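PDB 3M9V: FAD-dependent oxidoreductase from Actinomadura kijaniata, which is a key flavoenzyme of D-kijanose biosynthesis, related to acyl-CoA dehydrogenases, that binds dTDP and probably oxidises a dTDP-linked sugar. Local coordinates for residues S12-G15 with L16-P19; V395-L398 with S399-L403. All coordinates share one frame; numbering follows the deposited sequence.

Contact 1 of 2, residues S12-G15 with L16-P19; sequences STTG and LYAP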
ATOM      1  N   SER A  12      22.009 -13.044 -19.930  1.00 29.56           N
ATOM      2  CA  SER A  12      20.782 -12.640 -19.154  1.00 28.72           C
ATOM      3  C   SER A  12      19.517 -12.783 -19.983  1.00 27.57           C
ATOM      4  O   SER A  12      19.416 -12.260 -21.100  1.00 30.37           O
ATOM      5  CB  SER A  12      20.878 -11.230 -18.569  1.00 29.79           C
ATOM      6  OG  SER A  12      19.602 -10.818 -18.108  1.00 30.04           O
ATOM      7  N   THR A  13      18.560 -13.550 -19.482  1.00 22.38           N
ATOM      8  CA  THR A  13      17.304 -13.724 -20.200  1.00 23.76           C
ATOM      9  C   THR A  13      16.145 -13.156 -19.380  1.00 21.19           C
ATOM     10  O   THR A  13      14.975 -13.351 -19.724  1.00 20.41           O
ATOM     11  CB  THR A  13      17.040 -15.212 -20.544  1.00 26.09           C
ATOM     12  OG1 THR A  13      17.051 -15.963 -19.323  1.00 27.25           O
ATOM     13  CG2 THR A  13      18.154 -15.755 -21.455  1.00 27.06           C
ATOM     14  N   THR A  14      16.451 -12.438 -18.301  1.00 17.13           N
ATOM     15  CA  THR A  14      15.385 -11.878 -17.482  1.00 15.42           C
ATOM     16  C   THR A  14      15.506 -10.380 -17.222  1.00 15.54           C
ATOM     17  O   THR A  14      16.560  -9.782 -17.425  1.00 14.69           O
ATOM     18  CB  THR A  14      15.337 -12.539 -16.072  1.00 17.38           C
ATOM     19  OG1 THR A  14      16.469 -12.058 -15.319  1.00 19.02           O
ATOM     20  CG2 THR A  14      15.325 -14.094 -16.127  1.00 17.08           C
ATOM     21  N   GLY A  15      14.435  -9.790 -16.693  1.00 13.45           N
ATOM     22  CA  GLY A  15      14.461  -8.440 -16.137  1.00 12.82           C
ATOM     23  C   GLY A  15      14.739  -7.315 -17.111  1.00 16.17           C
ATOM     24  O   GLY A  15      15.044  -6.207 -16.650  1.00 18.25           O
ATOM     25  N   LEU A  16      14.694  -7.584 -18.425  1.00 14.38           N
ATOM     26  CA  LEU A  16      15.125  -6.605 -19.423  1.00 15.83           C
ATOM     27  C   LEU A  16      16.563  -6.114 -19.181  1.00 16.82           C
ATOM     28  O   LEU A  16      16.857  -4.959 -19.514  1.00 16.16           O
ATOM     29  CB  LEU A  16      14.156  -5.412 -19.398  1.00 15.04           C
ATOM     30  CG  LEU A  16      12.707  -5.787 -19.787  1.00 18.07           C
ATOM     31  CD1 LEU A  16      11.704  -4.651 -19.689  1.00 16.80           C
ATOM     32  CD2 LEU A  16      12.574  -6.307 -21.216  1.00 19.44           C
ATOM     33  N   TYR A  17      17.437  -6.942 -18.608  1.00 14.62           N
ATOM     34  CA  TYR A  17      18.800  -6.475 -18.333  1.00 16.35           C
ATOM     35  C   TYR A  17      19.648  -6.449 -19.594  1.00 17.71           C
ATOM     36  O   TYR A  17      20.607  -5.709 -19.627  1.00 17.94           O
ATOM     37  CB  TYR A  17      19.496  -7.301 -17.241  1.00 17.29           C
ATOM     38  CG  TYR A  17      18.828  -7.187 -15.876  1.00 16.04           C
ATOM     39  CD1 TYR A  17      18.313  -8.314 -15.232  1.00 18.38           C
ATOM     40  CD2 TYR A  17      18.782  -5.978 -15.193  1.00 13.75           C
ATOM     41  CE1 TYR A  17      17.732  -8.209 -13.964  1.00 14.91           C
ATOM     42  CE2 TYR A  17      18.163  -5.863 -13.934  1.00 18.52           C
ATOM     43  CZ  TYR A  17      17.647  -6.995 -13.324  1.00 15.99           C
ATOM     44  OH  TYR A  17      17.001  -6.934 -12.100  1.00 12.21           O
ATOM     45  N   ALA A  18      19.285  -7.178 -20.652  1.00 20.12           N
ATOM     46  CA  ALA A  18      20.154  -7.299 -21.832  1.00 20.47           C
ATOM     47  C   ALA A  18      19.329  -7.900 -22.959  1.00 20.66           C
ATOM     48  O   ALA A  18      18.381  -8.641 -22.697  1.00 19.77           O
ATOM     49  CB  ALA A  18      21.345  -8.219 -21.578  1.00 22.96           C
ATOM     50  N   PRO A  19      19.651  -7.544 -24.215  1.00 21.43           N
ATOM     51  CA  PRO A  19      18.867  -8.060 -25.342  1.00 20.52           C
ATOM     52  C   PRO A  19      19.149  -9.550 -25.475  1.00 21.33           C
ATOM     53  O   PRO A  19      20.210  -9.997 -25.069  1.00 18.39           O
ATOM     54  CB  PRO A  19      19.454  -7.342 -26.562  1.00 21.77           C
ATOM     55  CG  PRO A  19      20.315  -6.246 -26.039  1.00 23.82           C
ATOM     56  CD  PRO A  19      20.728  -6.626 -24.626  1.00 21.79           C
TER
HETATM   57  O   HOH W   1      20.897 -12.355 -23.182  1.00 41.03           O
HETATM   58  O   HOH W   2      17.550  -9.837 -20.295  1.00 19.27           O
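T14 and Y17 are joined by the one direct hydrogen bond of this tight reversal: Y17 N points almost straight (169°) at T14 O over 3.2 Å, its approach tilted somewhat out of the carbonyl plane. Two waters extend the polar contacts. One lies between S12 O (2.6 Å) and P19 O (3.1 Å) and donates to both; the other lies 3.0 Å from T14 O and 2.8 Å from A18 O, within hydrogen-bonding distance of each. The Y17 N to T14 O bond closes a type I' beta turn, T14 to Y17, whose two central residues, G15 and L16, both adopt positive phi. Packing against the aromatic ring forms the second group of contacts. With CG anti to its carbonyl carbon (chi1 -64°), Y17 folds its ring back over the turn, and G15 O sits 3.9 Å above the ring plane, over its centre. T14 O approaches Y17 CD1 obliquely, at 3.2 Å, while S12 OG stands at the ring's edge, 3.6 Å from Y17 CB. Beyond the turn, G15 O accepts a hydrogen bond from R308 and L16 N is paired with the Y82 hydroxyl, while the L16 side chain packs on both helix 81-94 and helix 291-323.

Contact 2 of 2, residues V395-L398 with S399-L403; sequences VDFL and SAQAL
S399 OG is brought to V395 O by a first torsion that sets the hydroxyl between its own backbone N and carbonyl carbon (chi1 57°), turning OG back down the helix. F397 instead carries its ring anti to the backbone N (chi1 173°), and Q401, bent at its second torsion, folds its chain across that ring.

The serine thereby doubles the grip on one carbonyl. V395 O receives S399 N at 2.9 Å and S399 OG at 2.8 Å, and these two donors arrive from opposite faces of the carbonyl plane. The hydroxyl of this buried serine thus finds its acceptor within its own helix.

All this takes place in the final turns of helix 391-402, near the end of the modelled chain. A serine or threonine hydroxyl bonding to the carbonyl four residues earlier is a familiar device in helices. The regular i to i+4 bonding continues through A400, Q401 and A402, whose nitrogens are donors to D396 O, F397 O and L398 O.

The other side-chain pair is a CH-pi contact. Q401 CG lies over one face of the F397 ring, 3.9 Å from its centroid and displaced toward the rim, with F397 CZ 3.7 Å away. The amide that follows is nearly parallel to the ring, 15° between planes, and Q401 OE1 is 4.0 Å from F397 CE1. F397 also meets the Y389 ring and packs on M337 of helix 329-362; its side chain is about 8 Å from that of Q256, which binds dTDP. D396 OD2 is hydrogen-bonded to Q290 of the third subunit.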
ATOM      1  N   VAL A 395      -9.814  -3.441 -15.442  1.00 12.40           N
ATOM      2  CA  VAL A 395     -10.387  -4.279 -14.395  1.00 13.18           C
ATOM      3  C   VAL A 395     -11.577  -5.063 -14.996  1.00 14.88           C
ATOM      4  O   VAL A 395     -11.756  -6.243 -14.688  1.00 14.62           O
ATOM      5  CB  VAL A 395     -10.829  -3.401 -13.202  1.00 13.75           C
ATOM      6  CG1 VAL A 395     -11.876  -4.129 -12.396  1.00  8.91           C
ATOM      7  CG2 VAL A 395      -9.563  -2.988 -12.356  1.00 13.64           C
ATOM      8  N   ASP A 396     -12.337  -4.456 -15.906  1.00 15.10           N
ATOM      9  CA  ASP A 396     -13.455  -5.216 -16.513  1.00 17.89           C
ATOM     10  C   ASP A 396     -12.914  -6.347 -17.382  1.00 17.62           C
ATOM     11  O   ASP A 396     -13.481  -7.428 -17.374  1.00 17.45           O
ATOM     12  CB  ASP A 396     -14.300  -4.375 -17.490  1.00 17.71           C
ATOM     13  CG  ASP A 396     -15.154  -3.339 -16.796  1.00 22.38           C
ATOM     14  OD1 ASP A 396     -15.443  -3.472 -15.584  1.00 20.47           O
ATOM     15  OD2 ASP A 396     -15.485  -2.351 -17.478  1.00 24.78           O
ATOM     16  N   PHE A 397     -11.848  -6.099 -18.144  1.00 18.24           N
ATOM     17  CA  PHE A 397     -11.232  -7.142 -18.964  1.00 18.73           C
ATOM     18  C   PHE A 397     -10.696  -8.311 -18.125  1.00 21.49           C
ATOM     19  O   PHE A 397     -11.032  -9.485 -18.367  1.00 19.89           O
ATOM     20  CB  PHE A 397     -10.072  -6.564 -19.803  1.00 18.40           C
ATOM     21  CG  PHE A 397      -9.280  -7.622 -20.542  1.00 21.35           C
ATOM     22  CD1 PHE A 397      -9.812  -8.260 -21.657  1.00 21.90           C
ATOM     23  CD2 PHE A 397      -8.027  -8.013 -20.106  1.00 15.90           C
ATOM     24  CE1 PHE A 397      -9.106  -9.247 -22.316  1.00 21.10           C
ATOM     25  CE2 PHE A 397      -7.303  -9.014 -20.751  1.00 18.89           C
ATOM     26  CZ  PHE A 397      -7.846  -9.629 -21.855  1.00 21.74           C
ATOM     27  N   LEU A 398      -9.818  -7.987 -17.172  1.00 16.18           N
ATOM     28  CA  LEU A 398      -9.266  -9.016 -16.296  1.00 18.87           C
ATOM     29  C   LEU A 398     -10.294  -9.792 -15.487  1.00 16.26           C
ATOM     30  O   LEU A 398     -10.170 -11.006 -15.383  1.00 17.80           O
ATOM     31  CB  LEU A 398      -8.182  -8.489 -15.345  1.00 17.62           C
ATOM     32  CG  LEU A 398      -6.945  -7.994 -16.107  1.00 20.03           C
ATOM     33  CD1 LEU A 398      -6.008  -7.239 -15.161  1.00 21.15           C
ATOM     34  CD2 LEU A 398      -6.147  -9.075 -16.767  1.00 13.77           C
ATOM     35  N   SER A 399     -11.270  -9.145 -14.863  1.00 18.01           N
ATOM     36  CA  SER A 399     -12.193  -9.945 -14.071  1.00 18.93           C
ATOM     37  C   SER A 399     -13.077 -10.783 -14.996  1.00 20.52           C
ATOM     38  O   SER A 399     -13.467 -11.883 -14.622  1.00 20.47           O
ATOM     39  CB  SER A 399     -13.037  -9.075 -13.148  1.00 17.31           C
ATOM     40  OG  SER A 399     -13.720  -8.129 -13.948  1.00 20.38           O
ATOM     41  N   ALA A 400     -13.367 -10.304 -16.205  1.00 22.65           N
ATOM     42  CA  ALA A 400     -14.132 -11.081 -17.189  1.00 23.94           C
ATOM     43  C   ALA A 400     -13.382 -12.367 -17.564  1.00 24.94           C
ATOM     44  O   ALA A 400     -13.950 -13.465 -17.591  1.00 24.52           O
ATOM     45  CB  ALA A 400     -14.432 -10.224 -18.442  1.00 23.54           C
ATOM     46  N   GLN A 401     -12.089 -12.237 -17.828  1.00 21.94           N
ATOM     47  CA  GLN A 401     -11.259 -13.368 -18.220  1.00 23.91           C
ATOM     48  C   GLN A 401     -11.120 -14.315 -17.024  1.00 23.37           C
ATOM     49  O   GLN A 401     -11.203 -15.517 -17.212  1.00 21.44           O
ATOM     50  CB  GLN A 401      -9.841 -12.916 -18.590  1.00 24.81           C
ATOM     51  CG  GLN A 401      -9.782 -12.096 -19.858  1.00 32.23           C
ATOM     52  CD  GLN A 401     -10.378 -12.847 -21.028  1.00 38.04           C
ATOM     53  OE1 GLN A 401     -11.366 -12.418 -21.622  1.00 42.56           O
ATOM     54  NE2 GLN A 401      -9.781 -13.975 -21.368  1.00 38.53           N
ATOM     55  N   ALA A 402     -10.891 -13.810 -15.815  1.00 22.43           N
ATOM     56  CA  ALA A 402     -10.597 -14.699 -14.689  1.00 24.25           C
ATOM     57  C   ALA A 402     -11.853 -15.480 -14.316  1.00 25.08           C
ATOM     58  O   ALA A 402     -11.756 -16.605 -13.861  1.00 25.66           O
ATOM     59  CB  ALA A 402     -10.107 -13.919 -13.471  1.00 21.13           C
ATOM     60  N   LEU A 403     -13.034 -14.913 -14.518  1.00 26.64           N
ATOM     61  CA  LEU A 403     -14.253 -15.538 -14.033  1.00 30.10           C
ATOM     62  C   LEU A 403     -14.994 -16.170 -15.209  1.00 34.63           C
ATOM     63  O   LEU A 403     -16.112 -16.657 -15.029  1.00 35.80           O
ATOM     64  CB  LEU A 403     -15.169 -14.513 -13.366  1.00 26.20           C
ATOM     65  CG  LEU A 403     -14.654 -14.019 -12.018  1.00 28.86           C
ATOM     66  CD1 LEU A 403     -15.426 -12.763 -11.641  1.00 28.41           C
ATOM     67  CD2 LEU A 403     -14.788 -15.115 -10.959  1.00 21.70           C
TER

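Near the N terminus, contact 1 closes a beta turn in the loop that leads into helix 22-32, laying it against helices 81-94 and 291-323. The chain then runs through its helical and mixed-sheet regions before contact 2 opens within helix 391-402, where no loop is closed: the helix is bonded turn to turn and packs on helix 329-362. The two therefore stand in series, neither nesting nor crossing, with centres 30 Å apart and nearest atoms about 18 Å apart. What they share is the assembly, since both reach the second subunit: T13 and T14 pack on its T316, V395 and L398 on its A298. Contact 2 is also bonded to the third subunit.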